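PDB 4OPC: digeranylgeranylglycerophospholipid reductase from Sulfolobus acidocaldarius, which reduces the double bonds of geranylgeranyl chains in archaeal membrane lipid precursors, using a bound FAD, to give saturated phytanyl chains. Local coordinates for residues K78-D83 and Y202-I207; I207-S212 and L358-I363; Y277-N282 and W331-C336; S326-W331 and R429-L434. All blocks are in the same frame, centred on the assembly; numbering follows the deposited sequence.

Interaction 1. Residues K78-D83 and Y202-I207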
loop_
_atom_site.group_PDB
_atom_site.type_symbol
_atom_site.label_atom_id
_atom_site.label_comp_id
_atom_site.label_asym_id
_atom_site.label_seq_id
_atom_site.Cartn_x
_atom_site.Cartn_y
_atom_site.Cartn_z
ATOM N N LYS A 78 -13.187 -6.757 13.047
ATOM C CA LYS A 78 -14.446 -7.464 12.850
ATOM C C LYS A 78 -14.828 -7.311 11.384
ATOM O O LYS A 78 -15.004 -6.194 10.897
ATOM C CB LYS A 78 -15.536 -6.871 13.747
ATOM C CG LYS A 78 -15.245 -6.932 15.244
ATOM C CD LYS A 78 -15.601 -8.262 15.854
ATOM C CE LYS A 78 -15.440 -8.216 17.367
ATOM N NZ LYS A 78 -15.825 -9.509 17.997
ATOM N N LEU A 79 -14.933 -8.436 10.677
ATOM C CA LEU A 79 -15.258 -8.448 9.258
ATOM C C LEU A 79 -16.709 -8.885 9.070
ATOM O O LEU A 79 -17.080 -9.984 9.491
ATOM C CB LEU A 79 -14.315 -9.408 8.527
ATOM C CG LEU A 79 -14.568 -9.588 7.038
ATOM C CD1 LEU A 79 -14.182 -8.320 6.325
ATOM C CD2 LEU A 79 -13.779 -10.772 6.500
ATOM N N TYR A 80 -17.519 -8.034 8.446
ATOM C CA TYR A 80 -18.955 -8.260 8.321
ATOM C C TYR A 80 -19.362 -8.726 6.930
ATOM O O TYR A 80 -18.941 -8.162 5.919
ATOM C CB TYR A 80 -19.716 -6.964 8.608
ATOM C CG TYR A 80 -19.677 -6.478 10.034
ATOM C CD1 TYR A 80 -18.511 -5.953 10.580
ATOM C CD2 TYR A 80 -20.813 -6.474 10.814
ATOM C CE1 TYR A 80 -18.474 -5.500 11.882
ATOM C CE2 TYR A 80 -20.789 -6.015 12.119
ATOM C CZ TYR A 80 -19.617 -5.524 12.647
ATOM O OH TYR A 80 -19.598 -5.063 13.951
ATOM N N SER A 81 -20.209 -9.749 6.882
ATOM C CA SER A 81 -20.810 -10.178 5.624
ATOM C C SER A 81 -21.752 -9.087 5.091
ATOM O O SER A 81 -22.215 -8.232 5.850
ATOM C CB SER A 81 -21.599 -11.463 5.856
ATOM O OG SER A 81 -22.679 -11.213 6.739
ATOM N N PRO A 82 -22.045 -9.114 3.784
ATOM C CA PRO A 82 -22.987 -8.141 3.213
ATOM C C PRO A 82 -24.311 -8.052 3.959
ATOM O O PRO A 82 -24.799 -6.943 4.163
ATOM C CB PRO A 82 -23.182 -8.653 1.787
ATOM C CG PRO A 82 -21.834 -9.245 1.450
ATOM C CD PRO A 82 -21.340 -9.878 2.739
ATOM N N ASP A 83 -24.878 -9.185 4.371
ATOM C CA ASP A 83 -26.132 -9.157 5.126
ATOM C C ASP A 83 -25.975 -8.866 6.622
ATOM O O ASP A 83 -26.967 -8.804 7.356
ATOM C CB ASP A 83 -26.963 -10.434 4.882
ATOM C CG ASP A 83 -26.283 -11.719 5.368
ATOM O OD1 ASP A 83 -25.334 -11.683 6.178
ATOM O OD2 ASP A 83 -26.746 -12.810 4.953
ATOM N N TYR A 202 -11.632 -2.533 18.239
ATOM C CA TYR A 202 -11.728 -3.321 17.017
ATOM C C TYR A 202 -12.114 -2.470 15.814
ATOM O O TYR A 202 -13.094 -1.718 15.864
ATOM C CB TYR A 202 -12.727 -4.474 17.193
ATOM C CG TYR A 202 -12.138 -5.632 17.962
ATOM C CD1 TYR A 202 -12.014 -5.580 19.344
ATOM C CD2 TYR A 202 -11.675 -6.764 17.301
ATOM C CE1 TYR A 202 -11.455 -6.634 20.050
ATOM C CE2 TYR A 202 -11.116 -7.823 18.000
ATOM C CZ TYR A 202 -11.009 -7.749 19.370
ATOM O OH TYR A 202 -10.453 -8.799 20.060
ATOM N N LEU A 203 -11.347 -2.595 14.734
ATOM C CA LEU A 203 -11.747 -2.026 13.454
ATOM C C LEU A 203 -12.929 -2.807 12.900
ATOM O O LEU A 203 -13.094 -3.992 13.202
ATOM C CB LEU A 203 -10.609 -2.129 12.451
ATOM C CG LEU A 203 -9.268 -1.541 12.888
ATOM C CD1 LEU A 203 -8.266 -1.735 11.769
ATOM C CD2 LEU A 203 -9.402 -0.066 13.271
ATOM N N ARG A 204 -13.751 -2.143 12.093
ATOM C CA ARG A 204 -14.840 -2.824 11.402
ATOM C C ARG A 204 -14.662 -2.688 9.906
ATOM O O ARG A 204 -14.441 -1.597 9.393
ATOM C CB ARG A 204 -16.201 -2.260 11.808
ATOM C CG ARG A 204 -16.448 -2.251 13.306
ATOM C CD ARG A 204 -17.748 -1.539 13.641
ATOM N NE ARG A 204 -17.795 -1.179 15.052
ATOM C CZ ARG A 204 -18.764 -0.461 15.611
ATOM N NH1 ARG A 204 -19.776 -0.013 14.876
ATOM N NH2 ARG A 204 -18.719 -0.190 16.911
ATOM N N ILE A 205 -14.767 -3.814 9.209
ATOM C CA ILE A 205 -14.708 -3.849 7.754
ATOM C C ILE A 205 -15.988 -4.513 7.268
ATOM O O ILE A 205 -16.348 -5.599 7.742
ATOM C CB ILE A 205 -13.482 -4.635 7.263
ATOM C CG1 ILE A 205 -12.216 -3.839 7.594
ATOM C CG2 ILE A 205 -13.569 -4.890 5.757
ATOM C CD1 ILE A 205 -10.925 -4.538 7.192
ATOM N N PHE A 206 -16.690 -3.861 6.346
ATOM C CA PHE A 206 -17.971 -4.339 5.851
ATOM C C PHE A 206 -17.844 -4.669 4.380
ATOM O O PHE A 206 -17.645 -3.781 3.545
ATOM C CB PHE A 206 -19.045 -3.265 6.030
ATOM C CG PHE A 206 -19.207 -2.774 7.444
ATOM C CD1 PHE A 206 -20.101 -3.378 8.309
ATOM C CD2 PHE A 206 -18.488 -1.677 7.891
ATOM C CE1 PHE A 206 -20.265 -2.899 9.606
ATOM C CE2 PHE A 206 -18.650 -1.206 9.182
ATOM C CZ PHE A 206 -19.530 -1.818 10.033
ATOM N N ILE A 207 -17.959 -5.950 4.058
ATOM C CA ILE A 207 -17.930 -6.373 2.673
ATOM C C ILE A 207 -19.320 -6.194 2.076
ATOM O O ILE A 207 -20.311 -6.604 2.676
ATOM C CB ILE A 207 -17.527 -7.844 2.566
ATOM C CG1 ILE A 207 -16.214 -8.072 3.305
ATOM C CG2 ILE A 207 -17.407 -8.247 1.105
ATOM C CD1 ILE A 207 -15.072 -7.212 2.800
HETATM O O HOH W 1 -21.369 -5.610 5.124
#
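One face of the Tyr80 ring is covered by Phe206, whose CE1 stands 3.5 Å above the centre of the tyrosine ring. The two side chains lie side by side and point the same way. Their planes are 33° apart, an oblique pairing. The edge of the Tyr80 ring faces the carbonyl oxygen of Ile205, with Tyr80 CD1 3.6 Å from Ile205 O. Further along the same face of the sheet, Lys78 CE sits over the Tyr202 ring, offset toward its rim. The attraction of Lys78 NZ to that ring is long and at most weak. NZ bonds to Thr89 OG1. On the other face, Leu79 CD1 meets Ile205 CG2 at 3.5 Å and Ile207 CG1 at 3.6 Å. Leu79 and Ile207 also touch the bound lipid.

Four backbone bonds join the strands. Lys78 N donates to Leu203 O and Tyr80 N to Ile205 O; Ile205 N donates to Lys78 O and Ile207 N to Tyr80 O. The last is the least straight (159°). Beyond the strand, a water bridges Ser81 O and Ile207 O, and Pro82 CA comes to 3.1 Å from Ile207 O. This is the ladder of two neighbouring parallel strands, 70-80 and 202-206, in the large mixed sheet, whose Leu79 side borders the lipid pocket here.

Interaction 2. Residues I207-S212 and L358-I363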
loop_
_atom_site.group_PDB
_atom_site.type_symbol
_atom_site.label_atom_id
_atom_site.label_comp_id
_atom_site.label_asym_id
_atom_site.label_seq_id
_atom_site.Cartn_x
_atom_site.Cartn_y
_atom_site.Cartn_z
ATOM N N ILE A 207 -17.959 -5.950 4.058
ATOM C CA ILE A 207 -17.930 -6.373 2.673
ATOM C C ILE A 207 -19.320 -6.194 2.076
ATOM O O ILE A 207 -20.311 -6.604 2.676
ATOM C CB ILE A 207 -17.527 -7.844 2.566
ATOM C CG1 ILE A 207 -16.214 -8.072 3.305
ATOM C CG2 ILE A 207 -17.407 -8.247 1.105
ATOM C CD1 ILE A 207 -15.072 -7.212 2.800
ATOM N N ASP A 208 -19.401 -5.564 0.907
ATOM C CA ASP A 208 -20.675 -5.411 0.225
ATOM C C ASP A 208 -20.465 -4.941 -1.213
ATOM O O ASP A 208 -20.052 -3.805 -1.452
ATOM C CB ASP A 208 -21.588 -4.434 0.978
ATOM C CG ASP A 208 -23.026 -4.500 0.505
ATOM O OD1 ASP A 208 -23.269 -4.526 -0.721
ATOM O OD2 ASP A 208 -23.938 -4.526 1.351
ATOM N N GLN A 209 -20.763 -5.814 -2.170
ATOM C CA GLN A 209 -20.528 -5.505 -3.573
ATOM C C GLN A 209 -21.491 -4.470 -4.151
ATOM O O GLN A 209 -21.231 -3.909 -5.219
ATOM C CB GLN A 209 -20.528 -6.795 -4.403
ATOM C CG GLN A 209 -19.483 -7.797 -3.944
ATOM C CD GLN A 209 -18.094 -7.185 -3.730
ATOM O OE1 GLN A 209 -17.679 -6.259 -4.433
ATOM N NE2 GLN A 209 -17.371 -7.711 -2.750
ATOM N N GLU A 210 -22.595 -4.208 -3.459
ATOM C CA GLU A 210 -23.547 -3.198 -3.903
ATOM C C GLU A 210 -23.181 -1.803 -3.400
ATOM O O GLU A 210 -23.318 -0.818 -4.128
ATOM C CB GLU A 210 -24.962 -3.546 -3.449
ATOM C CG GLU A 210 -25.540 -4.755 -4.142
ATOM C CD GLU A 210 -26.947 -5.073 -3.675
ATOM O OE1 GLU A 210 -27.493 -4.296 -2.860
ATOM O OE2 GLU A 210 -27.502 -6.100 -4.120
ATOM N N THR A 211 -22.728 -1.711 -2.153
ATOM C CA THR A 211 -22.452 -0.407 -1.556
ATOM C C THR A 211 -20.983 0.016 -1.667
ATOM O O THR A 211 -20.664 1.185 -1.466
ATOM C CB THR A 211 -22.860 -0.391 -0.080
ATOM O OG1 THR A 211 -22.032 -1.314 0.627
ATOM C CG2 THR A 211 -24.330 -0.797 0.079
ATOM N N SER A 212 -20.102 -0.936 -1.974
ATOM C CA SER A 212 -18.674 -0.656 -2.162
ATOM C C SER A 212 -18.090 -1.658 -3.158
ATOM O O SER A 212 -17.223 -2.461 -2.810
ATOM C CB SER A 212 -17.924 -0.730 -0.827
ATOM O OG SER A 212 -18.301 -1.877 -0.072
ATOM N N LEU A 358 -16.927 -12.013 -6.674
ATOM C CA LEU A 358 -17.951 -12.744 -5.919
ATOM C C LEU A 358 -19.184 -11.879 -5.721
ATOM O O LEU A 358 -19.077 -10.657 -5.605
ATOM C CB LEU A 358 -17.415 -13.193 -4.559
ATOM C CG LEU A 358 -16.283 -14.228 -4.578
ATOM C CD1 LEU A 358 -15.838 -14.542 -3.148
ATOM C CD2 LEU A 358 -16.696 -15.504 -5.313
ATOM N N SER A 359 -20.356 -12.507 -5.704
ATOM C CA SER A 359 -21.587 -11.778 -5.423
ATOM C C SER A 359 -21.812 -11.656 -3.925
ATOM O O SER A 359 -21.203 -12.388 -3.135
ATOM C CB SER A 359 -22.779 -12.499 -6.045
ATOM O OG SER A 359 -23.025 -13.726 -5.373
ATOM N N ASN A 360 -22.706 -10.754 -3.531
ATOM C CA ASN A 360 -23.098 -10.688 -2.130
ATOM C C ASN A 360 -23.616 -12.038 -1.643
ATOM O O ASN A 360 -23.315 -12.448 -0.530
ATOM C CB ASN A 360 -24.140 -9.594 -1.872
ATOM C CG ASN A 360 -23.517 -8.232 -1.708
ATOM O OD1 ASN A 360 -22.296 -8.106 -1.619
ATOM N ND2 ASN A 360 -24.345 -7.206 -1.663
ATOM N N ASP A 361 -24.397 -12.731 -2.473
ATOM C CA ASP A 361 -24.925 -14.034 -2.068
ATOM C C ASP A 361 -23.784 -15.010 -1.812
ATOM O O ASP A 361 -23.844 -15.793 -0.861
ATOM C CB ASP A 361 -25.884 -14.614 -3.117
ATOM C CG ASP A 361 -27.231 -13.907 -3.144
ATOM O OD1 ASP A 361 -27.591 -13.230 -2.154
ATOM O OD2 ASP A 361 -27.937 -14.038 -4.165
ATOM N N ASP A 362 -22.754 -14.961 -2.655
ATOM C CA ASP A 362 -21.576 -15.823 -2.478
ATOM C C ASP A 362 -20.876 -15.563 -1.148
ATOM O O ASP A 362 -20.502 -16.504 -0.437
ATOM C CB ASP A 362 -20.536 -15.594 -3.570
ATOM C CG ASP A 362 -20.973 -16.061 -4.931
ATOM O OD1 ASP A 362 -21.781 -17.004 -5.031
ATOM O OD2 ASP A 362 -20.441 -15.504 -5.914
ATOM N N ILE A 363 -20.675 -14.290 -0.835
ATOM C CA ILE A 363 -19.963 -13.912 0.378
ATOM C C ILE A 363 -20.793 -14.234 1.622
ATOM O O ILE A 363 -20.276 -14.798 2.593
ATOM C CB ILE A 363 -19.574 -12.442 0.331
ATOM C CG1 ILE A 363 -18.719 -12.197 -0.918
ATOM C CG2 ILE A 363 -18.812 -12.049 1.606
ATOM C CD1 ILE A 363 -18.618 -10.736 -1.348
#
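Asn360 grips the 207-212 loop with both ends of its amide. Its ND2 donates to Asp208 OD1 at 3.0 Å, and its OD1 accepts from Gln209 N at 2.8 Å. The carboxylate and amide planes are 84° apart. ND2 meets Asp208 OD1 from above the carboxylate plane. Asp208 OD1 lies near the amide plane of Asn360.

Within the loop, Asp208 OD1 also accepts from Glu210 N and Thr211 N, an Asx turn and Asx motif. In the other segment, Ser359 and Asp362 form a capping box at the start of helix 360-368. Ser359 OG accepts from Asp362 N, and Asp362 OD2 accepts from Ser359 N. Asp362 OD1 has a salt bridge to Arg403.

The apolar part is small: Ile363 CD1 meets Ile207 CG2 at 3.7 Å, the two side chains crossing at about a right angle. Two mixed van der Waals contacts lie beside it. Ile363 CD1 is 3.6 Å from Gln209 NE2, and Gln209 CG is 3.3 Å from Leu358 O. Gln209 OE1 accepts from Gly214 N.

Three N-H groups thus converge on one buried carboxylate oxygen. They probably stabilise its negative charge, and one of them ties the loop to the first turn of the helix.

Interaction 3. Residues Y277-N282 and W331-C336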
loop_
_atom_site.group_PDB
_atom_site.type_symbol
_atom_site.label_atom_id
_atom_site.label_comp_id
_atom_site.label_asym_id
_atom_site.label_seq_id
_atom_site.Cartn_x
_atom_site.Cartn_y
_atom_site.Cartn_z
ATOM N N TYR A 277 7.322 -4.413 -11.280
ATOM C CA TYR A 277 8.114 -5.592 -11.622
ATOM C C TYR A 277 9.580 -5.434 -11.242
ATOM O O TYR A 277 10.194 -6.380 -10.744
ATOM C CB TYR A 277 7.967 -5.941 -13.097
ATOM C CG TYR A 277 6.674 -6.647 -13.416
ATOM C CD1 TYR A 277 6.289 -7.777 -12.706
ATOM C CD2 TYR A 277 5.829 -6.183 -14.414
ATOM C CE1 TYR A 277 5.111 -8.442 -13.006
ATOM C CE2 TYR A 277 4.643 -6.844 -14.713
ATOM C CZ TYR A 277 4.298 -7.959 -13.996
ATOM O OH TYR A 277 3.122 -8.629 -14.283
ATOM N N THR A 278 10.132 -4.243 -11.473
ATOM C CA THR A 278 11.361 -3.855 -10.792
ATOM C C THR A 278 11.175 -2.523 -10.090
ATOM O O THR A 278 10.610 -1.576 -10.657
ATOM C CB THR A 278 12.603 -3.810 -11.709
ATOM O OG1 THR A 278 13.724 -3.376 -10.927
ATOM C CG2 THR A 278 12.411 -2.839 -12.870
ATOM N N MET A 279 11.662 -2.457 -8.856
ATOM C CA MET A 279 11.640 -1.240 -8.056
ATOM C C MET A 279 13.007 -0.571 -8.088
ATOM O O MET A 279 13.243 0.410 -7.378
ATOM C CB MET A 279 11.221 -1.563 -6.615
ATOM C CG MET A 279 9.799 -2.135 -6.557
ATOM S SD MET A 279 9.399 -2.911 -4.970
ATOM C CE MET A 279 8.955 -1.490 -3.996
ATOM N N ALA A 280 13.901 -1.074 -8.941
ATOM C CA ALA A 280 15.254 -0.522 -9.073
ATOM C C ALA A 280 15.642 -0.376 -10.533
ATOM O O ALA A 280 15.352 -1.256 -11.349
ATOM C CB ALA A 280 16.269 -1.420 -8.365
ATOM N N TRP A 281 16.334 0.711 -10.859
ATOM C CA TRP A 281 16.964 0.849 -12.157
ATOM C C TRP A 281 18.224 1.695 -11.962
ATOM O O TRP A 281 18.619 1.972 -10.827
ATOM C CB TRP A 281 15.980 1.473 -13.144
ATOM C CG TRP A 281 16.361 1.273 -14.564
ATOM C CD1 TRP A 281 16.775 2.231 -15.446
ATOM C CD2 TRP A 281 16.386 0.034 -15.269
ATOM N NE1 TRP A 281 17.049 1.662 -16.664
ATOM C CE2 TRP A 281 16.825 0.312 -16.584
ATOM C CE3 TRP A 281 16.088 -1.285 -14.920
ATOM C CZ2 TRP A 281 16.961 -0.678 -17.547
ATOM C CZ3 TRP A 281 16.228 -2.276 -15.887
ATOM C CH2 TRP A 281 16.662 -1.963 -17.183
ATOM N N ASN A 282 18.870 2.089 -13.056
ATOM C CA ASN A 282 20.116 2.847 -12.952
ATOM C C ASN A 282 19.893 4.182 -12.253
ATOM O O ASN A 282 19.220 5.059 -12.794
ATOM C CB ASN A 282 20.719 3.130 -14.330
ATOM C CG ASN A 282 20.971 1.883 -15.153
ATOM O OD1 ASN A 282 21.273 0.806 -14.636
ATOM N ND2 ASN A 282 20.870 2.038 -16.465
ATOM N N TRP A 331 19.931 -3.841 -7.202
ATOM C CA TRP A 331 18.971 -4.939 -7.382
ATOM C C TRP A 331 18.518 -5.581 -6.074
ATOM O O TRP A 331 17.439 -6.178 -6.018
ATOM C CB TRP A 331 19.573 -5.996 -8.306
ATOM C CG TRP A 331 18.557 -6.820 -9.043
ATOM C CD1 TRP A 331 18.287 -8.146 -8.864
ATOM C CD2 TRP A 331 17.669 -6.364 -10.073
ATOM N NE1 TRP A 331 17.296 -8.545 -9.726
ATOM C CE2 TRP A 331 16.902 -7.471 -10.480
ATOM C CE3 TRP A 331 17.465 -5.131 -10.704
ATOM C CZ2 TRP A 331 15.926 -7.376 -11.476
ATOM C CZ3 TRP A 331 16.501 -5.039 -11.695
ATOM C CH2 TRP A 331 15.742 -6.153 -12.067
ATOM N N ASP A 332 19.330 -5.458 -5.027
ATOM C CA ASP A 332 18.958 -5.991 -3.717
ATOM C C ASP A 332 17.661 -5.384 -3.204
ATOM O O ASP A 332 16.993 -5.965 -2.350
ATOM C CB ASP A 332 20.067 -5.759 -2.691
ATOM C CG ASP A 332 21.183 -6.771 -2.800
ATOM O OD1 ASP A 332 20.990 -7.805 -3.474
ATOM O OD2 ASP A 332 22.248 -6.535 -2.199
ATOM N N MET A 333 17.310 -4.212 -3.720
ATOM C CA MET A 333 16.026 -3.600 -3.389
ATOM C C MET A 333 14.910 -4.590 -3.702
ATOM O O MET A 333 14.021 -4.833 -2.878
ATOM C CB MET A 333 15.804 -2.320 -4.196
ATOM C CG MET A 333 14.383 -1.782 -4.107
ATOM S SD MET A 333 13.989 -1.237 -2.430
ATOM C CE MET A 333 12.205 -1.144 -2.507
ATOM N N ASN A 334 14.972 -5.163 -4.898
ATOM C CA ASN A 334 13.962 -6.112 -5.346
ATOM C C ASN A 334 14.000 -7.386 -4.524
ATOM O O ASN A 334 12.963 -7.876 -4.089
ATOM C CB ASN A 334 14.183 -6.466 -6.809
ATOM C CG ASN A 334 13.830 -5.338 -7.742
ATOM O OD1 ASN A 334 12.809 -4.685 -7.572
ATOM N ND2 ASN A 334 14.670 -5.111 -8.739
ATOM N N ILE A 335 15.194 -7.927 -4.319
ATOM C CA ILE A 335 15.324 -9.173 -3.567
ATOM C C ILE A 335 14.759 -9.021 -2.152
ATOM O O ILE A 335 13.952 -9.846 -1.696
ATOM C CB ILE A 335 16.784 -9.621 -3.481
ATOM C CG1 ILE A 335 17.412 -9.728 -4.879
ATOM C CG2 ILE A 335 16.885 -10.933 -2.707
ATOM C CD1 ILE A 335 16.635 -10.590 -5.837
ATOM N N CYS A 336 15.167 -7.955 -1.472
ATOM C CA CYS A 336 14.704 -7.663 -0.116
ATOM C C CYS A 336 13.194 -7.473 -0.089
ATOM O O CYS A 336 12.495 -8.116 0.708
ATOM C CB CYS A 336 15.404 -6.400 0.419
ATOM S SG CYS A 336 14.775 -5.677 2.001
#
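Asn334 makes a buried polar clasp with the backbone and side chain of the 277-282 segment, where the start of helix 332-357 packs against the edge strand 280-281. Its OD1 accepts from Met279 N at 2.8 Å. That bond is almost straight (174°) and lies in the carbonyl plane, on a lone pair. Its ND2 donates to Thr278 OG1 at 2.9 Å, with the oxygen close to the amide plane. Both ends of the amide are thereby used, which fixes its rotation.

Thr278 OG1 in turn donates to Ala280 O at 2.7 Å, also on a lone pair. OG1 is anti to the backbone N (chi1 178°) and so stands beside the carbonyl carbon, where it meets both Ala280 O and Asn334 ND2. The Trp331 ring packs against this polar corner. Its CZ3 comes to 3.3 Å from Thr278 OG1, the two side chains crossing at about a right angle, and Asn334 ND2 lies 3.3 Å above the indole plane, toward the rim.

On the apolar side, the methyl ends of Met279 and Met333 meet, CE to CE at 3.6 Å. Ala280 CB lies 4.3 Å from Met333 CB.

Met333 also packs on Cys311, Ala312 and Ala315 of helix 302-322, and Cys336 is joined to Cys311 by a disulfide. Strand 280-281 is an outermost strand of the six-stranded Rossmann-type sheet, and Thr278 touches Leu434 of helix 434-452.

Interaction 4. Residues S326-W331 and R429-L434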
loop_
_atom_site.group_PDB
_atom_site.type_symbol
_atom_site.label_atom_id
_atom_site.label_comp_id
_atom_site.label_asym_id
_atom_site.label_seq_id
_atom_site.Cartn_x
_atom_site.Cartn_y
_atom_site.Cartn_z
ATOM N N SER A 326 24.081 1.129 -10.768
ATOM C CA SER A 326 23.286 0.572 -11.850
ATOM C C SER A 326 22.115 -0.215 -11.299
ATOM O O SER A 326 22.017 -0.472 -10.088
ATOM C CB SER A 326 24.136 -0.362 -12.711
ATOM O OG SER A 326 24.466 -1.565 -12.011
ATOM N N ALA A 327 21.225 -0.623 -12.195
ATOM C CA ALA A 327 20.141 -1.518 -11.805
ATOM C C ALA A 327 20.670 -2.732 -11.039
ATOM O O ALA A 327 20.114 -3.111 -10.003
ATOM C CB ALA A 327 19.358 -1.957 -13.018
ATOM N N SER A 328 21.746 -3.336 -11.535
ATOM C CA SER A 328 22.322 -4.497 -10.868
ATOM C C SER A 328 22.863 -4.124 -9.493
ATOM O O SER A 328 22.725 -4.893 -8.530
ATOM C CB SER A 328 23.432 -5.114 -11.717
ATOM O OG SER A 328 22.938 -5.492 -12.984
ATOM N N GLY A 329 23.472 -2.948 -9.403
ATOM C CA GLY A 329 24.009 -2.474 -8.142
ATOM C C GLY A 329 22.956 -2.204 -7.082
ATOM O O GLY A 329 23.247 -2.272 -5.886
ATOM N N LEU A 330 21.740 -1.901 -7.525
ATOM C CA LEU A 330 20.639 -1.584 -6.625
ATOM C C LEU A 330 19.629 -2.732 -6.536
ATOM O O LEU A 330 18.609 -2.614 -5.861
ATOM C CB LEU A 330 19.945 -0.305 -7.110
ATOM C CG LEU A 330 20.792 0.968 -6.978
ATOM C CD1 LEU A 330 20.157 2.114 -7.730
ATOM C CD2 LEU A 330 20.993 1.353 -5.523
ATOM N N TRP A 331 19.931 -3.841 -7.202
ATOM C CA TRP A 331 18.971 -4.939 -7.382
ATOM C C TRP A 331 18.518 -5.581 -6.074
ATOM O O TRP A 331 17.439 -6.178 -6.018
ATOM C CB TRP A 331 19.573 -5.996 -8.306
ATOM C CG TRP A 331 18.557 -6.820 -9.043
ATOM C CD1 TRP A 331 18.287 -8.146 -8.864
ATOM C CD2 TRP A 331 17.669 -6.364 -10.073
ATOM N NE1 TRP A 331 17.296 -8.545 -9.726
ATOM C CE2 TRP A 331 16.902 -7.471 -10.480
ATOM C CE3 TRP A 331 17.465 -5.131 -10.704
ATOM C CZ2 TRP A 331 15.926 -7.376 -11.476
ATOM C CZ3 TRP A 331 16.501 -5.039 -11.695
ATOM C CH2 TRP A 331 15.742 -6.153 -12.067
ATOM N N ARG A 429 17.652 -12.914 -10.491
ATOM C CA ARG A 429 18.790 -12.493 -9.683
ATOM C C ARG A 429 19.540 -11.319 -10.303
ATOM O O ARG A 429 20.388 -10.714 -9.658
ATOM C CB ARG A 429 19.740 -13.665 -9.440
ATOM C CG ARG A 429 19.092 -14.858 -8.755
ATOM C CD ARG A 429 18.382 -14.443 -7.474
ATOM N NE ARG A 429 19.274 -13.741 -6.557
ATOM C CZ ARG A 429 19.030 -13.561 -5.262
ATOM N NH1 ARG A 429 17.917 -14.041 -4.721
ATOM N NH2 ARG A 429 19.906 -12.908 -4.506
ATOM N N SER A 430 19.226 -11.009 -11.555
ATOM C CA SER A 430 19.850 -9.887 -12.240
ATOM C C SER A 430 18.857 -9.288 -13.235
ATOM O O SER A 430 17.884 -9.935 -13.599
ATOM C CB SER A 430 21.119 -10.341 -12.957
ATOM O OG SER A 430 20.801 -10.905 -14.211
ATOM N N PRO A 431 19.090 -8.040 -13.669
ATOM C CA PRO A 431 18.209 -7.373 -14.638
ATOM C C PRO A 431 18.064 -8.110 -15.966
ATOM O O PRO A 431 17.032 -7.980 -16.626
ATOM C CB PRO A 431 18.916 -6.037 -14.875
ATOM C CG PRO A 431 19.643 -5.778 -13.619
ATOM C CD PRO A 431 20.095 -7.111 -13.119
ATOM N N SER A 432 19.081 -8.870 -16.354
ATOM C CA SER A 432 19.078 -9.534 -17.649
ATOM C C SER A 432 17.948 -10.552 -17.767
ATOM O O SER A 432 17.544 -10.907 -18.869
ATOM C CB SER A 432 20.430 -10.204 -17.918
ATOM O OG SER A 432 20.713 -11.178 -16.929
ATOM N N SER A 433 17.433 -11.004 -16.628
ATOM C CA SER A 433 16.375 -12.012 -16.610
ATOM C C SER A 433 14.993 -11.438 -16.311
ATOM O O SER A 433 14.022 -12.183 -16.199
ATOM C CB SER A 433 16.691 -13.102 -15.581
ATOM O OG SER A 433 17.939 -13.715 -15.866
ATOM N N LEU A 434 14.899 -10.119 -16.182
ATOM C CA LEU A 434 13.634 -9.495 -15.809
ATOM C C LEU A 434 12.543 -9.719 -16.847
ATOM O O LEU A 434 11.414 -10.041 -16.503
ATOM C CB LEU A 434 13.816 -7.993 -15.583
ATOM C CG LEU A 434 12.555 -7.232 -15.177
ATOM C CD1 LEU A 434 12.087 -7.663 -13.796
ATOM C CD2 LEU A 434 12.816 -5.730 -15.220
#
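Ser328 and Ser430 bring the two backbones nearest, with their CA atoms 6.1 Å apart. Segment 326-331 contains a short, weakly bonded helix at about 327-330. Ser326 is its N-cap, and its OG accepts from Gly329 N at 3.1 Å. The 429-434 segment turns through a 3-10 stretch at 431-433, with Ser433 N bonded to Ser430 O and Leu434 N to Pro431 O.

Pro431 is the main partner of the Trp331 indole. Its CG lies over the six-membered ring, 3.9 Å from the centroid and 21° off the ring normal, a CH-pi contact. The proline and the indole run past one another in opposite senses.

The 3-10 turn leads directly into helix 434-452, the last helix of the chain, so this proline-tryptophan contact joins the turn before that helix to the short helix preceding 332-357.

The backbone of Ser430 also lies over the indole, with its carbonyl carbon 3.7 Å above the plane. Arg429 O comes to 3.4 Å from Trp331 CD1, while the indole NE1 donates to Pro428 O, just before the segment. Leu434 CD1 meets the ring edge at CH2, 4.3 Å away. Around Pro431, Ala327 CB packs on its CG at 3.9 Å, and Ser328 OG, in one of two conformers, touches its CD at 3.3 Å.

Interactions 1 and 2 lie on one side of the chain's centre, and interactions 3 and 4 on the opposite side. Interaction 1 is buried and rests on strand pairing. Interaction 2 is partly buried and mostly polar. They share Ile207, and Pro82 packs on Asn360 and Ile363, so sheet, loop and helix 360-368 pack together, with Ile207 on the lipid. Interaction 3 is buried and combines hydrogen bonds of a side-chain amide with methionine packing; interaction 4 is nearer the surface and mostly carbon packing on an indole. Those two share Trp331, and Asn282 OD1 probably bonds Ala327 N. The successive helices 332-357 and 360-368 take part in interactions 3 and 2, whose centres are about 37 Å apart.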